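Local atomic coordinates of 402AA LONG hypothetical molybdopterin biosynthesis MOEA protein (Pyrococcus horikoshii, PDB entry 1UZ5), a protein that probably catalyses the insertion of molybdate into adenylyl-molybdopterin, releasing AMP and yielding Mo-molybdopterin, with magnesium as cofactor. Residues 351-356 against 372-377; 377-382 against 392-397; 181-186 against 249-254. All blocks are in the same frame, centred on the assembly; numbering follows the deposited sequence.

Interaction 1. Residues 351-356 against 372-377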
loop_
_atom_site.group_PDB
_atom_site.type_symbol
_atom_site.label_atom_id
_atom_site.label_comp_id
_atom_site.label_asym_id
_atom_site.label_seq_id
_atom_site.Cartn_x
_atom_site.Cartn_y
_atom_site.Cartn_z
ATOM N N PRO A 351 0.342 -20.442 -15.123
ATOM C CA PRO A 351 1.112 -20.116 -13.921
ATOM C C PRO A 351 2.589 -20.231 -14.274
ATOM O O PRO A 351 2.994 -21.183 -14.941
ATOM C CB PRO A 351 0.683 -21.198 -12.933
ATOM C CG PRO A 351 -0.703 -21.542 -13.379
ATOM C CD PRO A 351 -0.549 -21.587 -14.875
ATOM N N VAL A 352 3.394 -19.268 -13.842
ATOM C CA VAL A 352 4.818 -19.312 -14.139
ATOM C C VAL A 352 5.667 -18.997 -12.920
ATOM O O VAL A 352 5.196 -18.400 -11.950
ATOM C CB VAL A 352 5.203 -18.305 -15.247
ATOM C CG1 VAL A 352 4.358 -18.541 -16.484
ATOM C CG2 VAL A 352 5.030 -16.879 -14.740
ATOM N N LYS A 353 6.926 -19.416 -12.982
ATOM C CA LYS A 353 7.881 -19.163 -11.920
ATOM C C LYS A 353 8.892 -18.180 -12.494
ATOM O O LYS A 353 9.404 -18.382 -13.595
ATOM C CB LYS A 353 8.602 -20.449 -11.515
ATOM C CG LYS A 353 9.603 -20.242 -10.388
ATOM C CD LYS A 353 10.440 -21.481 -10.134
ATOM C CE LYS A 353 11.385 -21.252 -8.968
ATOM N NZ LYS A 353 12.194 -20.015 -9.155
ATOM N N LEU A 354 9.172 -17.112 -11.761
ATOM C CA LEU A 354 10.125 -16.125 -12.232
ATOM C C LEU A 354 11.507 -16.418 -11.678
ATOM O O LEU A 354 11.731 -16.343 -10.471
ATOM C CB LEU A 354 9.682 -14.721 -11.821
ATOM C CG LEU A 354 8.356 -14.255 -12.423
ATOM C CD1 LEU A 354 8.024 -12.865 -11.914
ATOM C CD2 LEU A 354 8.452 -14.260 -13.940
ATOM N N GLU A 355 12.426 -16.771 -12.570
ATOM C CA GLU A 355 13.798 -17.072 -12.189
ATOM C C GLU A 355 14.722 -16.013 -12.772
ATOM O O GLU A 355 15.663 -16.323 -13.500
ATOM C CB GLU A 355 14.195 -18.456 -12.701
ATOM C CG GLU A 355 13.550 -19.596 -11.941
ATOM C CD GLU A 355 13.858 -20.948 -12.548
ATOM O OE1 GLU A 355 15.049 -21.230 -12.799
ATOM O OE2 GLU A 355 12.911 -21.730 -12.768
ATOM N N GLY A 356 14.442 -14.759 -12.439
ATOM C CA GLY A 356 15.239 -13.659 -12.944
ATOM C C GLY A 356 14.423 -12.857 -13.935
ATOM O O GLY A 356 13.483 -12.159 -13.555
ATOM N N PHE A 372 1.938 -24.533 -6.370
ATOM C CA PHE A 372 1.486 -23.372 -5.621
ATOM C C PHE A 372 2.709 -22.601 -5.129
ATOM O O PHE A 372 2.795 -21.382 -5.281
ATOM C CB PHE A 372 0.645 -23.846 -4.437
ATOM C CG PHE A 372 0.322 -22.770 -3.441
ATOM C CD1 PHE A 372 -0.693 -21.854 -3.686
ATOM C CD2 PHE A 372 1.008 -22.706 -2.233
ATOM C CE1 PHE A 372 -1.029 -20.889 -2.736
ATOM C CE2 PHE A 372 0.682 -21.743 -1.273
ATOM C CZ PHE A 372 -0.343 -20.835 -1.530
ATOM N N ILE A 373 3.657 -23.327 -4.548
ATOM C CA ILE A 373 4.877 -22.726 -4.032
ATOM C C ILE A 373 5.681 -22.025 -5.124
ATOM O O ILE A 373 6.169 -20.920 -4.913
ATOM C CB ILE A 373 5.784 -23.786 -3.366
ATOM C CG1 ILE A 373 5.095 -24.357 -2.125
ATOM C CG2 ILE A 373 7.131 -23.167 -2.999
ATOM C CD1 ILE A 373 4.741 -23.314 -1.076
ATOM N N ASP A 374 5.804 -22.662 -6.286
ATOM C CA ASP A 374 6.576 -22.107 -7.403
ATOM C C ASP A 374 5.920 -20.990 -8.217
ATOM O O ASP A 374 6.614 -20.222 -8.884
ATOM C CB ASP A 374 6.977 -23.224 -8.378
ATOM C CG ASP A 374 7.820 -24.297 -7.724
ATOM O OD1 ASP A 374 8.574 -23.979 -6.780
ATOM O OD2 ASP A 374 7.737 -25.459 -8.167
ATOM N N ALA A 375 4.596 -20.902 -8.180
ATOM C CA ALA A 375 3.885 -19.887 -8.953
ATOM C C ALA A 375 4.095 -18.450 -8.468
ATOM O O ALA A 375 3.588 -18.056 -7.423
ATOM C CB ALA A 375 2.397 -20.214 -8.982
ATOM N N ASP A 376 4.836 -17.665 -9.243
ATOM C CA ASP A 376 5.094 -16.275 -8.888
ATOM C C ASP A 376 4.075 -15.357 -9.539
ATOM O O ASP A 376 3.869 -14.225 -9.101
ATOM C CB ASP A 376 6.503 -15.874 -9.314
ATOM C CG ASP A 376 7.567 -16.650 -8.576
ATOM O OD1 ASP A 376 7.471 -16.739 -7.332
ATOM O OD2 ASP A 376 8.497 -17.165 -9.231
ATOM N N GLY A 377 3.436 -15.861 -10.589
ATOM C CA GLY A 377 2.437 -15.089 -11.299
ATOM C C GLY A 377 1.905 -15.876 -12.478
ATOM O O GLY A 377 2.143 -17.079 -12.592
HETATM O O HOH W 1 10.794 -17.307 -7.874
#
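Lys-353 and Asp-376 lie side by side and point the same way, but they meet through the aliphatic stem of the lysine, with Lys-353 CG 3.5 Å from Asp-376 OD2. Because that CG stands anti to its own backbone N (chi1 -179°), it also comes within 3.3 Å of the carbonyl O of Asp-374. The two charged ends are not in contact: Lys-353 NZ remains 4.7 Å from Asp-376 OD2, so any attraction between them is probably modest. A water links them instead, donating to Asp-376 OD2 and to Leu-354 O and taking a weak bond from Lys-353 NZ.

The same carboxylate oxygen receives the backbone N-H of Leu-354 on its anti lone pair, at a short 2.6 Å between Leu-354 N and Asp-376 OD2. Aspartate suits this place, as its short side chain brings a carboxylate oxygen to a strand N-H and so takes the part of a main-chain acceptor. Leu-354 slants across it, CG lying 4.0 Å from Asp-376 CB, while the leucine also packs on Leu-398.

The backbone here forms a classic beta bulge, in which Asp-376 and Gly-377 both face Val-352 as the chain leaves helix 368-374 and enters strand 377-381. Val-352 O accepts Asp-376 N at 2.8 Å and, more weakly, Gly-377 N. In return Val-352 N donates to Gly-377 O in an almost straight bond (170° at the hydrogen).

The branched side chain of Val-352 is buried, and its CG2 rests 3.6 Å from Gly-377 O; Ala-359 and Val-396 pack against it as well. At the start of the segment Pro-351 CB makes a loose apolar contact with the methyl of Ala-375, which also touches Ile-362 and Phe-399; a small apolar residue suits this place.

Interaction 2. Residues 377-382 against 392-397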
loop_
_atom_site.group_PDB
_atom_site.type_symbol
_atom_site.label_atom_id
_atom_site.label_comp_id
_atom_site.label_asym_id
_atom_site.label_seq_id
_atom_site.Cartn_x
_atom_site.Cartn_y
_atom_site.Cartn_z
ATOM N N GLY A 377 3.436 -15.861 -10.589
ATOM C CA GLY A 377 2.437 -15.089 -11.299
ATOM C C GLY A 377 1.905 -15.876 -12.478
ATOM O O GLY A 377 2.143 -17.079 -12.592
ATOM N N PHE A 378 1.179 -15.209 -13.366
ATOM C CA PHE A 378 0.639 -15.898 -14.525
ATOM C C PHE A 378 0.772 -15.092 -15.805
ATOM O O PHE A 378 0.866 -13.862 -15.779
ATOM C CB PHE A 378 -0.833 -16.263 -14.291
ATOM C CG PHE A 378 -1.737 -15.077 -14.086
ATOM C CD1 PHE A 378 -2.065 -14.236 -15.148
ATOM C CD2 PHE A 378 -2.272 -14.806 -12.830
ATOM C CE1 PHE A 378 -2.914 -13.143 -14.960
ATOM C CE2 PHE A 378 -3.119 -13.720 -12.634
ATOM C CZ PHE A 378 -3.440 -12.887 -13.702
ATOM N N VAL A 379 0.790 -15.806 -16.923
ATOM C CA VAL A 379 0.883 -15.196 -18.240
ATOM C C VAL A 379 -0.429 -15.515 -18.950
ATOM O O VAL A 379 -0.838 -16.674 -19.016
ATOM C CB VAL A 379 2.050 -15.786 -19.050
ATOM C CG1 VAL A 379 2.043 -15.218 -20.455
ATOM C CG2 VAL A 379 3.368 -15.473 -18.362
ATOM N N GLU A 380 -1.093 -14.487 -19.466
ATOM C CA GLU A 380 -2.370 -14.658 -20.156
ATOM C C GLU A 380 -2.183 -14.925 -21.647
ATOM O O GLU A 380 -1.582 -14.122 -22.363
ATOM C CB GLU A 380 -3.234 -13.410 -19.957
ATOM C CG GLU A 380 -4.505 -13.348 -20.786
ATOM C CD GLU A 380 -5.224 -12.016 -20.638
ATOM O OE1 GLU A 380 -4.611 -10.964 -20.924
ATOM O OE2 GLU A 380 -6.405 -12.019 -20.238
ATOM N N ILE A 381 -2.696 -16.067 -22.101
ATOM C CA ILE A 381 -2.606 -16.475 -23.505
ATOM C C ILE A 381 -3.987 -16.332 -24.138
ATOM O O ILE A 381 -4.917 -17.051 -23.775
ATOM C CB ILE A 381 -2.158 -17.927 -23.617
ATOM C CG1 ILE A 381 -0.991 -18.176 -22.652
ATOM C CG2 ILE A 381 -1.740 -18.223 -25.048
ATOM C CD1 ILE A 381 -0.461 -19.591 -22.683
ATOM N N PRO A 382 -4.126 -15.417 -25.113
ATOM C CA PRO A 382 -5.358 -15.099 -25.848
ATOM C C PRO A 382 -6.256 -16.265 -26.239
ATOM O O PRO A 382 -5.783 -17.368 -26.522
ATOM C CB PRO A 382 -4.849 -14.320 -27.057
ATOM C CG PRO A 382 -3.651 -13.604 -26.488
ATOM C CD PRO A 382 -2.981 -14.715 -25.719
ATOM N N GLU A 392 10.577 -14.225 -26.614
ATOM C CA GLU A 392 9.513 -13.381 -27.153
ATOM C C GLU A 392 8.857 -12.461 -26.126
ATOM O O GLU A 392 7.882 -11.778 -26.439
ATOM C CB GLU A 392 8.433 -14.233 -27.831
ATOM C CG GLU A 392 7.420 -14.860 -26.891
ATOM C CD GLU A 392 6.005 -14.750 -27.424
ATOM O OE1 GLU A 392 5.529 -13.609 -27.605
ATOM O OE2 GLU A 392 5.372 -15.798 -27.665
ATOM N N GLU A 393 9.398 -12.443 -24.910
ATOM C CA GLU A 393 8.884 -11.607 -23.826
ATOM C C GLU A 393 7.371 -11.646 -23.643
ATOM O O GLU A 393 6.605 -11.455 -24.588
ATOM C CB GLU A 393 9.322 -10.153 -24.020
ATOM C CG GLU A 393 10.823 -9.945 -23.983
ATOM C CD GLU A 393 11.198 -8.480 -23.885
ATOM O OE1 GLU A 393 10.744 -7.691 -24.740
ATOM O OE2 GLU A 393 11.947 -8.119 -22.953
ATOM N N VAL A 394 6.946 -11.882 -22.409
ATOM C CA VAL A 394 5.530 -11.938 -22.083
ATOM C C VAL A 394 5.260 -11.143 -20.819
ATOM O O VAL A 394 6.117 -11.044 -19.941
ATOM C CB VAL A 394 5.065 -13.383 -21.858
ATOM C CG1 VAL A 394 5.178 -14.168 -23.150
ATOM C CG2 VAL A 394 5.898 -14.031 -20.766
ATOM N N GLU A 395 4.066 -10.571 -20.739
ATOM C CA GLU A 395 3.676 -9.794 -19.574
ATOM C C GLU A 395 3.285 -10.792 -18.489
ATOM O O GLU A 395 2.600 -11.781 -18.762
ATOM C CB GLU A 395 2.487 -8.893 -19.919
ATOM C CG GLU A 395 2.222 -7.772 -18.920
ATOM C CD GLU A 395 3.321 -6.722 -18.912
ATOM O OE1 GLU A 395 3.639 -6.185 -19.995
ATOM O OE2 GLU A 395 3.863 -6.429 -17.825
ATOM N N VAL A 396 3.731 -10.543 -17.265
ATOM C CA VAL A 396 3.420 -11.435 -16.156
ATOM C C VAL A 396 2.772 -10.698 -14.993
ATOM O O VAL A 396 3.356 -9.771 -14.433
ATOM C CB VAL A 396 4.692 -12.141 -15.628
ATOM C CG1 VAL A 396 4.348 -13.001 -14.419
ATOM C CG2 VAL A 396 5.304 -12.997 -16.720
ATOM N N THR A 397 1.559 -11.101 -14.640
ATOM C CA THR A 397 0.871 -10.488 -13.510
ATOM C C THR A 397 1.320 -11.288 -12.297
ATOM O O THR A 397 1.035 -12.479 -12.194
ATOM C CB THR A 397 -0.659 -10.587 -13.644
ATOM O OG1 THR A 397 -1.092 -9.811 -14.766
ATOM C CG2 THR A 397 -1.334 -10.067 -12.383
#
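Phe-378 N donates to Thr-397 O at 3.0 Å, and Thr-397 N returns a bond to Phe-378 O, closing an antiparallel hydrogen-bonded pair. Beside this pair the two side chains run the same way. Phe-378 CG sits between the backbone N and the carbonyl carbon (chi1 62°), and the ring turns one face to Thr-397. Thr-397 CB stands over that face in a CH-pi contact, 3.9 Å from the ring centroid and shifted toward the rim, with OG1 nearest CE1 and CG2 nearest CZ. Phe-349 meets this ring edge-to-face, and Thr-309, Thr-312 and Leu-313 of helix 304-322 also touch it.

One residue along, Val-379 CG2 meets Val-396 CG2 at 3.5 Å and Val-394 CG2 at 3.8 Å, crossing Val-394 at about a right angle; the short branched valines meet methyl to methyl where the strands begin to part. Gly-377, having no side chain, lets its CA come 3.1 Å from Thr-397 O. Segments 377-381 and 393-397 run 135° apart, well short of the 180° of exact antiparallel strands. This is a splayed beta hairpin, strands 377-381 and 391-398, within the C-terminal region (domain IV) of the MoeA family.

Interaction 3. Residues 181-186 against 249-254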
loop_
_atom_site.group_PDB
_atom_site.type_symbol
_atom_site.label_atom_id
_atom_site.label_comp_id
_atom_site.label_asym_id
_atom_site.label_seq_id
_atom_site.Cartn_x
_atom_site.Cartn_y
_atom_site.Cartn_z
ATOM N N PRO A 181 -11.781 -4.557 4.966
ATOM C CA PRO A 181 -12.910 -5.266 4.353
ATOM C C PRO A 181 -12.851 -6.715 4.842
ATOM O O PRO A 181 -11.816 -7.371 4.714
ATOM C CB PRO A 181 -12.611 -5.169 2.858
ATOM C CG PRO A 181 -11.745 -3.952 2.746
ATOM C CD PRO A 181 -10.847 -4.084 3.936
ATOM N N LYS A 182 -13.943 -7.205 5.414
ATOM C CA LYS A 182 -13.968 -8.569 5.917
ATOM C C LYS A 182 -14.331 -9.566 4.828
ATOM O O LYS A 182 -15.332 -9.404 4.132
ATOM C CB LYS A 182 -14.962 -8.695 7.065
ATOM C CG LYS A 182 -14.595 -7.907 8.302
ATOM C CD LYS A 182 -15.642 -8.116 9.385
ATOM C CE LYS A 182 -15.264 -7.392 10.668
ATOM N NZ LYS A 182 -16.295 -7.579 11.724
ATOM N N VAL A 183 -13.507 -10.594 4.678
ATOM C CA VAL A 183 -13.765 -11.629 3.680
ATOM C C VAL A 183 -13.884 -12.981 4.378
ATOM O O VAL A 183 -12.916 -13.473 4.957
ATOM C CB VAL A 183 -12.635 -11.708 2.647
ATOM C CG1 VAL A 183 -12.952 -12.786 1.609
ATOM C CG2 VAL A 183 -12.456 -10.355 1.972
ATOM N N ALA A 184 -15.082 -13.561 4.345
ATOM C CA ALA A 184 -15.325 -14.864 4.961
ATOM C C ALA A 184 -14.882 -15.919 3.949
ATOM O O ALA A 184 -15.350 -15.928 2.805
ATOM C CB ALA A 184 -16.808 -15.026 5.284
ATOM N N VAL A 185 -13.981 -16.798 4.377
ATOM C CA VAL A 185 -13.443 -17.836 3.504
ATOM C C VAL A 185 -13.885 -19.239 3.893
ATOM O O VAL A 185 -13.849 -19.608 5.068
ATOM C CB VAL A 185 -11.905 -17.798 3.498
ATOM C CG1 VAL A 185 -11.359 -18.924 2.617
ATOM C CG2 VAL A 185 -11.424 -16.434 3.003
ATOM N N ILE A 186 -14.293 -20.010 2.887
ATOM C CA ILE A 186 -14.749 -21.384 3.081
ATOM C C ILE A 186 -14.017 -22.362 2.151
ATOM O O ILE A 186 -13.776 -22.052 0.986
ATOM C CB ILE A 186 -16.268 -21.506 2.789
ATOM C CG1 ILE A 186 -17.065 -20.725 3.834
ATOM C CG2 ILE A 186 -16.689 -22.983 2.769
ATOM C CD1 ILE A 186 -18.530 -20.511 3.454
ATOM N N VAL A 249 -17.706 -9.878 2.081
ATOM C CA VAL A 249 -17.507 -10.691 0.892
ATOM C C VAL A 249 -17.269 -12.131 1.327
ATOM O O VAL A 249 -16.671 -12.375 2.370
ATOM C CB VAL A 249 -16.274 -10.207 0.096
ATOM C CG1 VAL A 249 -15.968 -11.177 -1.044
ATOM C CG2 VAL A 249 -16.523 -8.810 -0.446
ATOM N N VAL A 250 -17.755 -13.083 0.534
ATOM C CA VAL A 250 -17.567 -14.496 0.841
ATOM C C VAL A 250 -16.795 -15.130 -0.310
ATOM O O VAL A 250 -17.103 -14.893 -1.478
ATOM C CB VAL A 250 -18.921 -15.230 1.021
ATOM C CG1 VAL A 250 -18.683 -16.726 1.271
ATOM C CG2 VAL A 250 -19.678 -14.632 2.194
ATOM N N VAL A 251 -15.767 -15.900 0.019
ATOM C CA VAL A 251 -14.981 -16.565 -1.007
ATOM C C VAL A 251 -14.934 -18.047 -0.673
ATOM O O VAL A 251 -14.592 -18.438 0.446
ATOM C CB VAL A 251 -13.540 -16.012 -1.097
ATOM C CG1 VAL A 251 -12.762 -16.775 -2.162
ATOM C CG2 VAL A 251 -13.568 -14.539 -1.466
ATOM N N ILE A 252 -15.295 -18.861 -1.657
ATOM C CA ILE A 252 -15.333 -20.309 -1.492
ATOM C C ILE A 252 -14.422 -20.966 -2.521
ATOM O O ILE A 252 -14.414 -20.577 -3.686
ATOM C CB ILE A 252 -16.775 -20.833 -1.702
ATOM C CG1 ILE A 252 -17.744 -20.051 -0.810
ATOM C CG2 ILE A 252 -16.849 -22.322 -1.389
ATOM C CD1 ILE A 252 -19.198 -20.208 -1.181
ATOM N N SER A 253 -13.635 -21.943 -2.082
ATOM C CA SER A 253 -12.764 -22.678 -2.994
ATOM C C SER A 253 -13.049 -24.164 -2.802
ATOM O O SER A 253 -13.292 -24.622 -1.683
ATOM C CB SER A 253 -11.284 -22.398 -2.712
ATOM O OG SER A 253 -10.861 -23.031 -1.521
ATOM N N GLY A 254 -13.028 -24.916 -3.894
ATOM C CA GLY A 254 -13.295 -26.338 -3.795
ATOM C C GLY A 254 -13.628 -26.967 -5.131
ATOM O O GLY A 254 -13.912 -28.163 -5.206
HETATM O O HOH W 2 -10.959 -21.849 0.722
#
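Val-183 CG1 and Val-251 CG2 touch at 3.6 Å, one valine set at a slant to the other on the same face of two parallel strands. Val-183 CG1 is anti to its backbone N (chi1 -179°), which places it against Val-251 CG2 while it also stays near Val-249 O. On the reverse face the contacts are looser: Ile-186 CB lies 4.2 Å from Ile-252 CG1, and Ala-184 CB 4.2 Å from Val-250 CG2.

Between these layers the main chains exchange five hydrogen bonds in the alternating pattern of parallel strands. Both polar backbone atoms of Ala-184 bond to strand 249-253, its N to Val-249 O and its O to Val-251 N, each at 2.8 Å. At the far end Ile-186 O accepts both Ser-253 N, at 3.1 Å, and a water that also bonds to Ser-253 OG; the hydroxyl of Ser-253, last residue of the strand, thus shares a water with Ile-186 O.

Farther out, helices cover both faces. Ile-216, Leu-212 and Cys-213 of helix 208-219 pack on Val-183 and Val-185, while helix 233-246 brings Ala-243 to the small Ala-184 and Leu-239 and Ala-243 to Ile-186. Beta-branched residues suit extended backbone, and here they present apolar surface to the helices. Strand 222-229 flanks strand 182-188, and strand 295-300 flanks strand 249-253. Parallel strands with helices crossing over on both faces are the core of a three-layer alpha/beta fold with beta-alpha-beta crossovers, here the probable molybdopterin-binding domain.

Overall arrangement
Interactions 1 and 2 belong to one sheet of the C-terminal region and share Gly-377: the first joins strand 347-354 to the start of strand 377-381, the second joins that strand to 391-398. They touch directly, Val-352 CG1 meeting Val-379 CG2 at 3.7 Å. Interaction 1 is partly buried, which goes with its carboxylate, lysine and bridging water; interaction 2 is buried and relies on an aromatic ring and valines. Interaction 3 lies in the probable molybdopterin-binding domain, its centre about 24 Å from that of interaction 1 and 27 Å from that of interaction 2. Its regular parallel pairing, almost wholly buried, contrasts with the bulged and splayed antiparallel pairing of the other two.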